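Local coordinates for protein tryptophan synthase alpha chain (Aquifex aeolicus, PDB 2EKC) that probably cleaves indoleglycerol phosphate to indole and glyceraldehyde 3-phosphate, the alpha-subunit share of the last step in tryptophan biosynthesis, at residues L48-P53 against L82-T87; I76-V81 against R116-K121; V25-Y30 against I64-E69; S5-E10 against P93-L98. One frame throughout, in Å; residues are numbered along the deposited sequence. Where two conformers were deposited one is given.

Contact 1 of 4, residues L48-P53 against L82-T87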
loop_
_atom_site.group_PDB
_atom_site.type_symbol
_atom_site.label_atom_id
_atom_site.label_comp_id
_atom_site.label_asym_id
_atom_site.label_seq_id
_atom_site.Cartn_x
_atom_site.Cartn_y
_atom_site.Cartn_z
ATOM N N LEU A 48 -3.783 -3.443 3.724
ATOM C CA LEU A 48 -2.680 -4.268 3.263
ATOM C C LEU A 48 -2.190 -3.904 1.871
ATOM O O LEU A 48 -2.992 -3.666 0.971
ATOM C CB LEU A 48 -3.110 -5.738 3.277
ATOM C CG LEU A 48 -2.039 -6.787 2.988
ATOM C CD1 LEU A 48 -1.021 -6.779 4.124
ATOM C CD2 LEU A 48 -2.679 -8.161 2.852
ATOM N N GLU A 49 -0.870 -3.832 1.702
ATOM C CA GLU A 49 -0.293 -3.574 0.389
ATOM C C GLU A 49 0.364 -4.899 0.009
ATOM O O GLU A 49 1.265 -5.379 0.707
ATOM C CB GLU A 49 0.770 -2.476 0.418
ATOM C CG GLU A 49 0.293 -1.117 0.883
ATOM C CD GLU A 49 1.304 -0.026 0.566
ATOM O OE1 GLU A 49 2.518 -0.315 0.612
ATOM O OE2 GLU A 49 0.885 1.116 0.279
ATOM N N ILE A 50 -0.095 -5.483 -1.089
ATOM C CA ILE A 50 0.412 -6.766 -1.563
ATOM C C ILE A 50 1.418 -6.568 -2.688
ATOM O O ILE A 50 1.061 -6.086 -3.763
ATOM C CB ILE A 50 -0.762 -7.642 -2.069
ATOM C CG1 ILE A 50 -1.810 -7.788 -0.957
ATOM C CG2 ILE A 50 -0.246 -9.003 -2.518
ATOM C CD1 ILE A 50 -3.053 -8.619 -1.348
ATOM N N GLY A 51 2.673 -6.941 -2.440
ATOM C CA GLY A 51 3.713 -6.771 -3.443
ATOM C C GLY A 51 3.725 -7.809 -4.556
ATOM O O GLY A 51 3.772 -9.007 -4.293
ATOM N N PHE A 52 3.688 -7.330 -5.798
ATOM C CA PHE A 52 3.693 -8.166 -7.007
ATOM C C PHE A 52 5.127 -8.098 -7.553
ATOM O O PHE A 52 5.523 -7.094 -8.141
ATOM C CB PHE A 52 2.669 -7.578 -8.001
ATOM C CG PHE A 52 2.649 -8.235 -9.365
ATOM C CD1 PHE A 52 3.251 -9.468 -9.593
ATOM C CD2 PHE A 52 1.978 -7.615 -10.421
ATOM C CE1 PHE A 52 3.184 -10.079 -10.852
ATOM C CE2 PHE A 52 1.902 -8.212 -11.685
ATOM C CZ PHE A 52 2.507 -9.447 -11.901
ATOM N N PRO A 53 5.923 -9.165 -7.354
ATOM C CA PRO A 53 7.318 -9.215 -7.819
ATOM C C PRO A 53 7.520 -8.741 -9.257
ATOM O O PRO A 53 6.832 -9.201 -10.168
ATOM C CB PRO A 53 7.690 -10.683 -7.638
ATOM C CG PRO A 53 6.840 -11.100 -6.469
ATOM C CD PRO A 53 5.515 -10.471 -6.809
ATOM N N LEU A 82 -2.507 -13.302 -6.796
ATOM C CA LEU A 82 -3.952 -13.251 -6.612
ATOM C C LEU A 82 -4.480 -14.414 -5.773
ATOM O O LEU A 82 -5.500 -14.278 -5.101
ATOM C CB LEU A 82 -4.665 -13.201 -7.968
ATOM C CG LEU A 82 -4.396 -11.934 -8.796
ATOM C CD1 LEU A 82 -5.290 -11.933 -10.022
ATOM C CD2 LEU A 82 -4.664 -10.687 -7.952
ATOM N N GLU A 83 -3.792 -15.553 -5.817
ATOM C CA GLU A 83 -4.200 -16.709 -5.021
ATOM C C GLU A 83 -4.036 -16.343 -3.547
ATOM O O GLU A 83 -4.877 -16.684 -2.714
ATOM C CB GLU A 83 -3.335 -17.930 -5.357
ATOM C CG GLU A 83 -3.550 -19.136 -4.441
ATOM C CD GLU A 83 -4.928 -19.769 -4.582
ATOM O OE1 GLU A 83 -5.942 -19.076 -4.350
ATOM O OE2 GLU A 83 -4.996 -20.969 -4.921
ATOM N N LEU A 84 -2.950 -15.640 -3.235
ATOM C CA LEU A 84 -2.679 -15.212 -1.864
ATOM C C LEU A 84 -3.726 -14.189 -1.427
ATOM O O LEU A 84 -4.197 -14.224 -0.295
ATOM C CB LEU A 84 -1.265 -14.614 -1.760
ATOM C CG LEU A 84 -0.821 -14.088 -0.385
ATOM C CD1 LEU A 84 0.684 -14.233 -0.238
ATOM C CD2 LEU A 84 -1.249 -12.635 -0.221
ATOM N N SER A 85 -4.087 -13.277 -2.325
ATOM C CA SER A 85 -5.105 -12.272 -2.019
ATOM C C SER A 85 -6.428 -12.981 -1.715
ATOM O O SER A 85 -7.085 -12.694 -0.714
ATOM C CB SER A 85 -5.300 -11.319 -3.206
ATOM O OG SER A 85 -6.440 -10.485 -3.018
ATOM N N GLU A 86 -6.815 -13.909 -2.581
ATOM C CA GLU A 86 -8.063 -14.640 -2.383
ATOM C C GLU A 86 -8.044 -15.394 -1.049
ATOM O O GLU A 86 -9.030 -15.400 -0.313
ATOM C CB GLU A 86 -8.292 -15.617 -3.540
ATOM C CG GLU A 86 -9.545 -16.474 -3.386
ATOM C CD GLU A 86 -9.728 -17.457 -4.528
ATOM O OE1 GLU A 86 -10.074 -17.019 -5.647
ATOM O OE2 GLU A 86 -9.515 -18.670 -4.309
ATOM N N THR A 87 -6.917 -16.023 -0.739
ATOM C CA THR A 87 -6.785 -16.765 0.507
ATOM C C THR A 87 -6.960 -15.865 1.730
ATOM O O THR A 87 -7.672 -16.216 2.673
ATOM C CB THR A 87 -5.418 -17.466 0.582
ATOM O OG1 THR A 87 -5.334 -18.448 -0.459
ATOM C CG2 THR A 87 -5.240 -18.153 1.928
#
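I50 carries this contact, with its two branches aimed at consecutive residues of helix 78-91. The long branch ends with CD1 4.0 Å from S85 CB, while the short branch puts CG2 4.4 Å from L84 CD2. The split follows from the first torsion (chi1 -55°), which sets CG1 anti to the carbonyl carbon and CG2 anti to the backbone N. All three residues are buried, yet only 108 Å² is covered, in keeping with the 7.8 Å between I50 CA and S85 CA. The pair belongs to the strand-helix interface of a TIM barrel: I50 faces the surrounding helix, whereas E49, a predicted proton acceptor, turns to V20 and Y22 of strand 18-24. The hydroxyl of S85 is bonded to K121 O. On the solvent side packing gives way to polar contacts. T87 OG1 donates to E83 O at 2.9 Å, tilted 34° from the carbonyl plane and on the face opposite T87 N, and E86 forms a salt bridge with K121.

Contact 2 of 4, residues I76-V81 against R116-K121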
loop_
_atom_site.group_PDB
_atom_site.type_symbol
_atom_site.label_atom_id
_atom_site.label_comp_id
_atom_site.label_asym_id
_atom_site.label_seq_id
_atom_site.Cartn_x
_atom_site.Cartn_y
_atom_site.Cartn_z
ATOM N N ILE A 76 7.424 -16.787 -8.496
ATOM C CA ILE A 76 6.153 -16.149 -8.184
ATOM C C ILE A 76 5.581 -15.437 -9.406
ATOM O O ILE A 76 6.257 -14.624 -10.040
ATOM C CB ILE A 76 6.314 -15.141 -7.033
ATOM C CG1 ILE A 76 6.778 -15.874 -5.770
ATOM C CG2 ILE A 76 4.997 -14.411 -6.791
ATOM C CD1 ILE A 76 5.806 -16.941 -5.268
ATOM N N ARG A 77 4.327 -15.755 -9.719
ATOM C CA ARG A 77 3.615 -15.192 -10.865
ATOM C C ARG A 77 2.450 -14.342 -10.388
ATOM O O ARG A 77 2.095 -14.365 -9.213
ATOM C CB ARG A 77 3.023 -16.308 -11.726
ATOM C CG ARG A 77 3.962 -17.435 -12.107
ATOM C CD ARG A 77 3.136 -18.646 -12.534
ATOM N NE ARG A 77 2.346 -19.163 -11.416
ATOM C CZ ARG A 77 1.326 -20.011 -11.536
ATOM N NH1 ARG A 77 0.951 -20.445 -12.732
ATOM N NH2 ARG A 77 0.685 -20.436 -10.454
ATOM N N PHE A 78 1.839 -13.616 -11.318
ATOM C CA PHE A 78 0.680 -12.797 -11.001
ATOM C C PHE A 78 -0.401 -13.725 -10.439
ATOM O O PHE A 78 -1.125 -13.363 -9.515
ATOM C CB PHE A 78 0.179 -12.095 -12.269
ATOM C CG PHE A 78 -1.035 -11.228 -12.055
ATOM C CD1 PHE A 78 -1.080 -10.309 -11.011
ATOM C CD2 PHE A 78 -2.119 -11.308 -12.925
ATOM C CE1 PHE A 78 -2.186 -9.480 -10.835
ATOM C CE2 PHE A 78 -3.232 -10.483 -12.761
ATOM C CZ PHE A 78 -3.265 -9.567 -11.714
ATOM N N GLU A 79 -0.496 -14.934 -10.992
ATOM C CA GLU A 79 -1.485 -15.901 -10.523
ATOM C C GLU A 79 -1.278 -16.261 -9.054
ATOM O O GLU A 79 -2.247 -16.483 -8.322
ATOM C CB GLU A 79 -1.436 -17.182 -11.363
ATOM C CG GLU A 79 -2.008 -17.037 -12.771
ATOM C CD GLU A 79 -1.021 -16.448 -13.760
ATOM O OE1 GLU A 79 0.111 -16.122 -13.354
ATOM O OE2 GLU A 79 -1.375 -16.321 -14.951
ATOM N N ASP A 80 -0.022 -16.335 -8.623
ATOM C CA ASP A 80 0.273 -16.679 -7.230
ATOM C C ASP A 80 -0.090 -15.506 -6.328
ATOM O O ASP A 80 -0.559 -15.692 -5.204
ATOM C CB ASP A 80 1.758 -17.020 -7.062
ATOM C CG ASP A 80 2.191 -18.193 -7.929
ATOM O OD1 ASP A 80 1.635 -19.300 -7.768
ATOM O OD2 ASP A 80 3.088 -18.005 -8.776
ATOM N N VAL A 81 0.128 -14.296 -6.831
ATOM C CA VAL A 81 -0.195 -13.098 -6.073
ATOM C C VAL A 81 -1.686 -13.035 -5.782
ATOM O O VAL A 81 -2.090 -12.747 -4.655
ATOM C CB VAL A 81 0.209 -11.816 -6.838
ATOM C CG1 VAL A 81 -0.315 -10.585 -6.099
ATOM C CG2 VAL A 81 1.734 -11.744 -6.963
ATOM N N ARG A 116 -9.888 -7.267 -14.313
ATOM C CA ARG A 116 -10.921 -8.291 -14.117
ATOM C C ARG A 116 -10.456 -9.300 -13.068
ATOM O O ARG A 116 -11.154 -9.569 -12.095
ATOM C CB ARG A 116 -11.204 -9.032 -15.436
ATOM C CG ARG A 116 -12.335 -10.054 -15.388
ATOM C CD ARG A 116 -12.327 -10.918 -16.654
ATOM N NE ARG A 116 -11.380 -12.030 -16.558
ATOM C CZ ARG A 116 -10.756 -12.584 -17.595
ATOM N NH1 ARG A 116 -10.966 -12.133 -18.823
ATOM N NH2 ARG A 116 -9.925 -13.600 -17.404
ATOM N N LEU A 117 -9.272 -9.863 -13.279
ATOM C CA LEU A 117 -8.721 -10.841 -12.350
ATOM C C LEU A 117 -8.507 -10.286 -10.945
ATOM O O LEU A 117 -8.836 -10.947 -9.957
ATOM C CB LEU A 117 -7.403 -11.398 -12.898
ATOM C CG LEU A 117 -7.574 -12.259 -14.155
ATOM C CD1 LEU A 117 -6.221 -12.593 -14.750
ATOM C CD2 LEU A 117 -8.343 -13.523 -13.800
ATOM N N SER A 118 -7.947 -9.084 -10.854
ATOM C CA SER A 118 -7.697 -8.460 -9.552
ATOM C C SER A 118 -8.987 -8.333 -8.742
ATOM O O SER A 118 -9.032 -8.681 -7.561
ATOM C CB SER A 118 -7.076 -7.065 -9.733
ATOM O OG SER A 118 -5.764 -7.148 -10.268
ATOM N N ARG A 119 -10.037 -7.832 -9.382
ATOM C CA ARG A 119 -11.312 -7.659 -8.699
ATOM C C ARG A 119 -11.899 -8.994 -8.239
ATOM O O ARG A 119 -12.423 -9.098 -7.133
ATOM C CB ARG A 119 -12.306 -6.947 -9.621
ATOM C CG ARG A 119 -13.580 -6.491 -8.934
ATOM C CD ARG A 119 -13.251 -5.582 -7.759
ATOM N NE ARG A 119 -14.432 -4.933 -7.194
ATOM C CZ ARG A 119 -14.427 -4.238 -6.059
ATOM N NH1 ARG A 119 -13.303 -4.107 -5.363
ATOM N NH2 ARG A 119 -15.542 -3.668 -5.623
ATOM N N GLU A 120 -11.806 -10.013 -9.086
ATOM C CA GLU A 120 -12.352 -11.320 -8.748
ATOM C C GLU A 120 -11.648 -11.985 -7.567
ATOM O O GLU A 120 -12.248 -12.797 -6.865
ATOM C CB GLU A 120 -12.292 -12.250 -9.962
ATOM C CG GLU A 120 -12.960 -11.687 -11.210
ATOM C CD GLU A 120 -13.125 -12.725 -12.310
ATOM O OE1 GLU A 120 -12.267 -13.628 -12.414
ATOM O OE2 GLU A 120 -14.105 -12.628 -13.079
ATOM N N LYS A 121 -10.384 -11.631 -7.337
ATOM C CA LYS A 121 -9.621 -12.236 -6.247
ATOM C C LYS A 121 -9.488 -11.406 -4.969
ATOM O O LYS A 121 -8.613 -11.676 -4.149
ATOM C CB LYS A 121 -8.224 -12.621 -6.740
ATOM C CG LYS A 121 -8.214 -13.608 -7.894
ATOM C CD LYS A 121 -8.681 -14.981 -7.466
ATOM C CE LYS A 121 -8.600 -15.966 -8.625
ATOM N NZ LYS A 121 -9.018 -17.336 -8.222
#
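F78 bridges to two successive residues of helix 111-120, L117 and S118, by van der Waals contact. Its ring atom CE2 lies 4.2 Å from L117 CD1, in an oblique approach, and CZ lies 3.8 Å from S118 OG, which sits at the ring edge in its plane. The ring reaches across because CG stands anti to the backbone N (chi1 179°). The hydroxyl of S118 makes no hydrogen bond across the contact; its polar partner is F114 O, one turn back. The same ring also stacks with F114 and meets the ring of F52.

The salt bridge lies within 76-81, between R77 and D80. R77 occupies the N-cap of helix 78-91, and its backbone N meets the anti lone pair of D80 OD2 at 2.7 Å. Its guanidinium then grips the carboxylate side-on: R77 NE to D80 OD2 is 3.0 Å and nearly straight at 172°, and R77 NH2 to D80 OD1 is 3.1 Å. Both oxygens lie close to the guanidinium plane, but NE meets its oxygen from 43° out of the carboxylate plane. E79 CB lies over the guanidinium centre.

F78 and S118 both also touch L99 of strand 97-100, which follows helix 78-91 in the chain; two outer helices packed together over a strand in this way are characteristic of the TIM barrel.

Contact 3 of 4, residues V25-Y30 against I64-E69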
loop_
_atom_site.group_PDB
_atom_site.type_symbol
_atom_site.label_atom_id
_atom_site.label_comp_id
_atom_site.label_asym_id
_atom_site.label_seq_id
_atom_site.Cartn_x
_atom_site.Cartn_y
_atom_site.Cartn_z
ATOM N N VAL A 25 4.860 -10.909 -1.949
ATOM C CA VAL A 25 4.437 -12.293 -2.130
ATOM C C VAL A 25 5.629 -13.106 -2.612
ATOM O O VAL A 25 6.278 -12.732 -3.584
ATOM C CB VAL A 25 3.324 -12.436 -3.190
ATOM C CG1 VAL A 25 2.983 -13.917 -3.367
ATOM C CG2 VAL A 25 2.082 -11.653 -2.772
ATOM N N GLY A 26 5.922 -14.207 -1.925
ATOM C CA GLY A 26 7.029 -15.052 -2.337
ATOM C C GLY A 26 8.369 -14.801 -1.668
ATOM O O GLY A 26 9.347 -15.475 -1.985
ATOM N N TYR A 27 8.433 -13.838 -0.753
ATOM C CA TYR A 27 9.687 -13.542 -0.056
ATOM C C TYR A 27 9.567 -13.818 1.434
ATOM O O TYR A 27 8.671 -13.292 2.090
ATOM C CB TYR A 27 10.087 -12.075 -0.233
ATOM C CG TYR A 27 11.342 -11.719 0.535
ATOM C CD1 TYR A 27 12.596 -12.155 0.100
ATOM C CD2 TYR A 27 11.274 -10.985 1.720
ATOM C CE1 TYR A 27 13.756 -11.872 0.828
ATOM C CE2 TYR A 27 12.430 -10.693 2.461
ATOM C CZ TYR A 27 13.665 -11.142 2.007
ATOM O OH TYR A 27 14.802 -10.864 2.732
ATOM N N PRO A 28 10.489 -14.617 2.000
ATOM C CA PRO A 28 11.626 -15.279 1.354
ATOM C C PRO A 28 11.209 -16.476 0.496
ATOM O O PRO A 28 12.016 -17.015 -0.260
ATOM C CB PRO A 28 12.509 -15.670 2.536
ATOM C CG PRO A 28 11.514 -15.930 3.618
ATOM C CD PRO A 28 10.568 -14.767 3.463
ATOM N N ASP A 29 9.947 -16.876 0.635
ATOM C CA ASP A 29 9.342 -17.978 -0.120
ATOM C C ASP A 29 7.834 -17.822 0.058
ATOM O O ASP A 29 7.394 -17.133 0.978
ATOM C CB ASP A 29 9.825 -19.344 0.393
ATOM C CG ASP A 29 9.501 -19.578 1.861
ATOM O OD1 ASP A 29 8.325 -19.827 2.188
ATOM O OD2 ASP A 29 10.430 -19.508 2.689
ATOM N N TYR A 30 7.038 -18.435 -0.815
ATOM C CA TYR A 30 5.585 -18.289 -0.720
ATOM C C TYR A 30 5.019 -18.595 0.663
ATOM O O TYR A 30 4.342 -17.756 1.252
ATOM C CB TYR A 30 4.866 -19.167 -1.752
ATOM C CG TYR A 30 3.376 -18.880 -1.824
ATOM C CD1 TYR A 30 2.884 -17.849 -2.625
ATOM C CD2 TYR A 30 2.468 -19.604 -1.054
ATOM C CE1 TYR A 30 1.520 -17.546 -2.654
ATOM C CE2 TYR A 30 1.103 -19.308 -1.071
ATOM C CZ TYR A 30 0.638 -18.278 -1.874
ATOM O OH TYR A 30 -0.704 -17.974 -1.887
ATOM N N ILE A 64 13.515 -3.881 -0.443
ATOM C CA ILE A 64 12.384 -4.356 -1.233
ATOM C C ILE A 64 12.846 -4.906 -2.578
ATOM O O ILE A 64 12.245 -5.837 -3.105
ATOM C CB ILE A 64 11.339 -3.234 -1.463
ATOM C CG1 ILE A 64 10.817 -2.729 -0.114
ATOM C CG2 ILE A 64 10.177 -3.758 -2.308
ATOM C CD1 ILE A 64 10.235 -3.803 0.762
ATOM N N GLN A 65 13.903 -4.333 -3.145
ATOM C CA GLN A 65 14.407 -4.845 -4.416
ATOM C C GLN A 65 14.876 -6.287 -4.239
ATOM O O GLN A 65 14.743 -7.100 -5.152
ATOM C CB GLN A 65 15.559 -3.986 -4.949
ATOM C CG GLN A 65 15.140 -2.580 -5.386
ATOM C CD GLN A 65 16.180 -1.923 -6.279
ATOM O OE1 GLN A 65 17.379 -2.147 -6.113
ATOM N NE2 GLN A 65 15.727 -1.101 -7.223
ATOM N N VAL A 66 15.429 -6.607 -3.070
ATOM C CA VAL A 66 15.882 -7.975 -2.816
ATOM C C VAL A 66 14.660 -8.891 -2.804
ATOM O O VAL A 66 14.682 -9.978 -3.385
ATOM C CB VAL A 66 16.618 -8.103 -1.461
ATOM C CG1 VAL A 66 16.859 -9.584 -1.134
ATOM C CG2 VAL A 66 17.944 -7.359 -1.518
ATOM N N ALA A 67 13.592 -8.441 -2.151
ATOM C CA ALA A 67 12.361 -9.224 -2.082
ATOM C C ALA A 67 11.850 -9.509 -3.495
ATOM O O ALA A 67 11.405 -10.615 -3.790
ATOM C CB ALA A 67 11.297 -8.471 -1.276
ATOM N N HIS A 68 11.917 -8.510 -4.369
ATOM C CA HIS A 68 11.472 -8.686 -5.751
ATOM C C HIS A 68 12.244 -9.819 -6.427
ATOM O O HIS A 68 11.662 -10.770 -6.954
ATOM C CB HIS A 68 11.704 -7.398 -6.549
ATOM C CG HIS A 68 10.601 -6.391 -6.426
ATOM N ND1 HIS A 68 9.433 -6.477 -7.153
ATOM C CD2 HIS A 68 10.507 -5.256 -5.694
ATOM C CE1 HIS A 68 8.668 -5.434 -6.878
ATOM N NE2 HIS A 68 9.296 -4.676 -5.996
ATOM N N GLU A 69 13.566 -9.693 -6.406
ATOM C CA GLU A 69 14.464 -10.655 -7.033
ATOM C C GLU A 69 14.282 -12.078 -6.528
ATOM O O GLU A 69 14.137 -13.017 -7.319
ATOM C CB GLU A 69 15.916 -10.222 -6.816
ATOM C CG GLU A 69 16.921 -11.016 -7.635
ATOM C CD GLU A 69 18.354 -10.699 -7.264
ATOM O OE1 GLU A 69 18.674 -9.502 -7.111
ATOM O OE2 GLU A 69 19.162 -11.645 -7.131
#
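The aromatic ring of Y27 lies against A67, with the alanine CA over one face, 4.0 Å from the ring centroid and 27° off the normal, a CH-pi contact. A67 CB is 3.7 Å from Y27 CG, over the rim of that same face. V66 adds a lesser, oblique touch, its CG1 4.3 Å from Y27 CE1. With chi1 at 177° the ring extends opposite the backbone N, toward helix 62-73. On the opposite face lies P28 CB, after a cis peptide bond. An alanine here lacks the ring, and a gap would probably open between P28 and A67. The loop follows the first strand of the TIM barrel, at the end where such barrels carry their active sites; H68, next to A67, bonds through NE2 to D60, a predicted proton acceptor. V238 of helix 235-242 packs on both Y27 and A67. N74 ND2 bonds to G26 O and P28 O, and D29 caps T32 N.

Contact 4 of 4, residues S5-E10 against P93-L98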
loop_
_atom_site.group_PDB
_atom_site.type_symbol
_atom_site.label_atom_id
_atom_site.label_comp_id
_atom_site.label_asym_id
_atom_site.label_seq_id
_atom_site.Cartn_x
_atom_site.Cartn_y
_atom_site.Cartn_z
ATOM N N SER A 5 -12.870 3.404 1.992
ATOM C CA SER A 5 -13.666 4.429 2.647
ATOM C C SER A 5 -14.283 3.903 3.937
ATOM O O SER A 5 -14.276 4.598 4.953
ATOM C CB SER A 5 -14.764 4.930 1.713
ATOM O OG SER A 5 -14.209 5.776 0.725
ATOM N N ASP A 6 -14.812 2.680 3.905
ATOM C CA ASP A 6 -15.412 2.102 5.105
ATOM C C ASP A 6 -14.381 2.030 6.229
ATOM O O ASP A 6 -14.669 2.374 7.375
ATOM C CB ASP A 6 -15.943 0.687 4.851
ATOM C CG ASP A 6 -17.087 0.648 3.849
ATOM O OD1 ASP A 6 -17.770 1.674 3.666
ATOM O OD2 ASP A 6 -17.310 -0.429 3.256
ATOM N N LYS A 7 -13.175 1.579 5.900
ATOM C CA LYS A 7 -12.126 1.450 6.909
ATOM C C LYS A 7 -11.749 2.773 7.561
ATOM O O LYS A 7 -11.623 2.852 8.782
ATOM C CB LYS A 7 -10.875 0.806 6.307
ATOM C CG LYS A 7 -9.748 0.601 7.319
ATOM C CD LYS A 7 -10.183 -0.282 8.494
ATOM C CE LYS A 7 -10.512 -1.696 8.042
ATOM N NZ LYS A 7 -10.932 -2.569 9.178
ATOM N N PHE A 8 -11.550 3.812 6.758
ATOM C CA PHE A 8 -11.185 5.112 7.312
ATOM C C PHE A 8 -12.319 5.697 8.154
ATOM O O PHE A 8 -12.082 6.382 9.150
ATOM C CB PHE A 8 -10.779 6.077 6.192
ATOM C CG PHE A 8 -9.334 5.943 5.782
ATOM C CD1 PHE A 8 -8.316 6.264 6.678
ATOM C CD2 PHE A 8 -8.991 5.482 4.514
ATOM C CE1 PHE A 8 -6.974 6.130 6.319
ATOM C CE2 PHE A 8 -7.647 5.344 4.142
ATOM C CZ PHE A 8 -6.639 5.669 5.047
ATOM N N THR A 9 -13.556 5.421 7.762
ATOM C CA THR A 9 -14.692 5.908 8.532
ATOM C C THR A 9 -14.689 5.174 9.870
ATOM O O THR A 9 -14.962 5.757 10.920
ATOM C CB THR A 9 -16.012 5.641 7.785
ATOM O OG1 THR A 9 -16.039 6.441 6.602
ATOM C CG2 THR A 9 -17.214 5.984 8.659
ATOM N N GLU A 10 -14.366 3.888 9.824
ATOM C CA GLU A 10 -14.304 3.075 11.031
ATOM C C GLU A 10 -13.194 3.573 11.955
ATOM O O GLU A 10 -13.407 3.763 13.155
ATOM C CB GLU A 10 -14.051 1.604 10.662
ATOM C CG GLU A 10 -13.611 0.728 11.827
ATOM C CD GLU A 10 -13.340 -0.710 11.415
ATOM O OE1 GLU A 10 -12.790 -0.926 10.314
ATOM O OE2 GLU A 10 -13.662 -1.629 12.196
ATOM N N PRO A 93 -12.351 -10.414 5.743
ATOM C CA PRO A 93 -13.383 -9.845 4.874
ATOM C C PRO A 93 -13.411 -8.340 4.640
ATOM O O PRO A 93 -13.692 -7.899 3.530
ATOM C CB PRO A 93 -14.683 -10.325 5.522
ATOM C CG PRO A 93 -14.292 -11.604 6.168
ATOM C CD PRO A 93 -12.966 -11.247 6.791
ATOM N N ASP A 94 -13.120 -7.552 5.668
ATOM C CA ASP A 94 -13.208 -6.106 5.525
ATOM C C ASP A 94 -11.916 -5.303 5.407
ATOM O O ASP A 94 -11.968 -4.087 5.241
ATOM C CB ASP A 94 -14.053 -5.547 6.670
ATOM C CG ASP A 94 -15.294 -6.385 6.933
ATOM O OD1 ASP A 94 -16.058 -6.643 5.974
ATOM O OD2 ASP A 94 -15.501 -6.790 8.098
ATOM N N ILE A 95 -10.765 -5.960 5.492
ATOM C CA ILE A 95 -9.492 -5.251 5.374
ATOM C C ILE A 95 -9.213 -4.896 3.910
ATOM O O ILE A 95 -9.158 -5.773 3.047
ATOM C CB ILE A 95 -8.302 -6.105 5.892
ATOM C CG1 ILE A 95 -8.504 -6.461 7.370
ATOM C CG2 ILE A 95 -6.984 -5.349 5.677
ATOM C CD1 ILE A 95 -8.591 -5.267 8.298
ATOM N N PRO A 96 -9.046 -3.601 3.608
ATOM C CA PRO A 96 -8.769 -3.189 2.227
ATOM C C PRO A 96 -7.447 -3.785 1.732
ATOM O O PRO A 96 -6.444 -3.750 2.449
ATOM C CB PRO A 96 -8.685 -1.666 2.333
ATOM C CG PRO A 96 -9.555 -1.352 3.489
ATOM C CD PRO A 96 -9.202 -2.424 4.481
ATOM N N PHE A 97 -7.454 -4.329 0.516
ATOM C CA PHE A 97 -6.258 -4.905 -0.096
ATOM C C PHE A 97 -5.833 -4.027 -1.271
ATOM O O PHE A 97 -6.616 -3.796 -2.196
ATOM C CB PHE A 97 -6.528 -6.316 -0.643
ATOM C CG PHE A 97 -6.658 -7.389 0.412
ATOM C CD1 PHE A 97 -6.671 -7.079 1.766
ATOM C CD2 PHE A 97 -6.792 -8.724 0.030
ATOM C CE1 PHE A 97 -6.817 -8.076 2.726
ATOM C CE2 PHE A 97 -6.941 -9.732 0.980
ATOM C CZ PHE A 97 -6.955 -9.407 2.333
ATOM N N LEU A 98 -4.593 -3.551 -1.241
ATOM C CA LEU A 98 -4.064 -2.719 -2.321
ATOM C C LEU A 98 -2.949 -3.480 -3.016
ATOM O O LEU A 98 -1.955 -3.855 -2.383
ATOM C CB LEU A 98 -3.498 -1.407 -1.777
ATOM C CG LEU A 98 -4.450 -0.379 -1.179
ATOM C CD1 LEU A 98 -3.641 0.818 -0.710
ATOM C CD2 LEU A 98 -5.484 0.039 -2.212
#
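The puckered pyrrolidine ring of P96 meets the K7 side chain along its CG-CD side, the two crossing at about a right angle: K7 CB lies 3.8 Å from P96 CG and K7 CE 3.9 Å from P96 CD. The flat group here is the carboxylate of E10, which K7 NZ reaches at 2.7 Å in a salt bridge, on the syn side of OE1 and 23° out of the plane. Bends at chi2 (59°) and chi3 (65°) fold the lysine so that its methylenes cover the proline while its amine turns back to its own helix. The same end passes I95, whose CD1 is 3.7 Å from K7 NZ, and K7 CE is 4.0 Å from D94 O. D94 OD2 stays 6.3 Å from K7 NZ, a long-range pairing at most. With a serine in place of K7, P96 would probably lose part of its aliphatic cover, and E10 its charged mate. Helix 3-14 also touches P96 through R3 and I4, while F8 packs on I47. The helix thus lies against the start of strands 47-51 and 97-100, consistent with the extra N-terminal helix covering the barrel bottom in this family; R89 NH1 of helix 78-91 donates to I95 O.

How the contacts relate
All four contacts belong to one eight-stranded TIM barrel. Contacts 1 and 2 share helix 78-91 and have centres about 7 Å apart; L82 of the former packs on K121 of the latter. Contacts 1 and 4 join through the sheet, where strands 47-51 and 97-100 are hydrogen-bonded neighbours. Contact 3 reaches contact 1 through the bond of V25 N to G51 O. It lies about 26 Å, centre to centre, from contact 4, on the opposite side of the chain's centre. Contact 4 closes the longest loop, with contacts 1 and 3 nested inside it; contact 3 closes before contact 2 opens. Helices thus pack around two neighbouring strands in contacts 1, 2 and 4, while contact 3 lies at the barrel's active-site end.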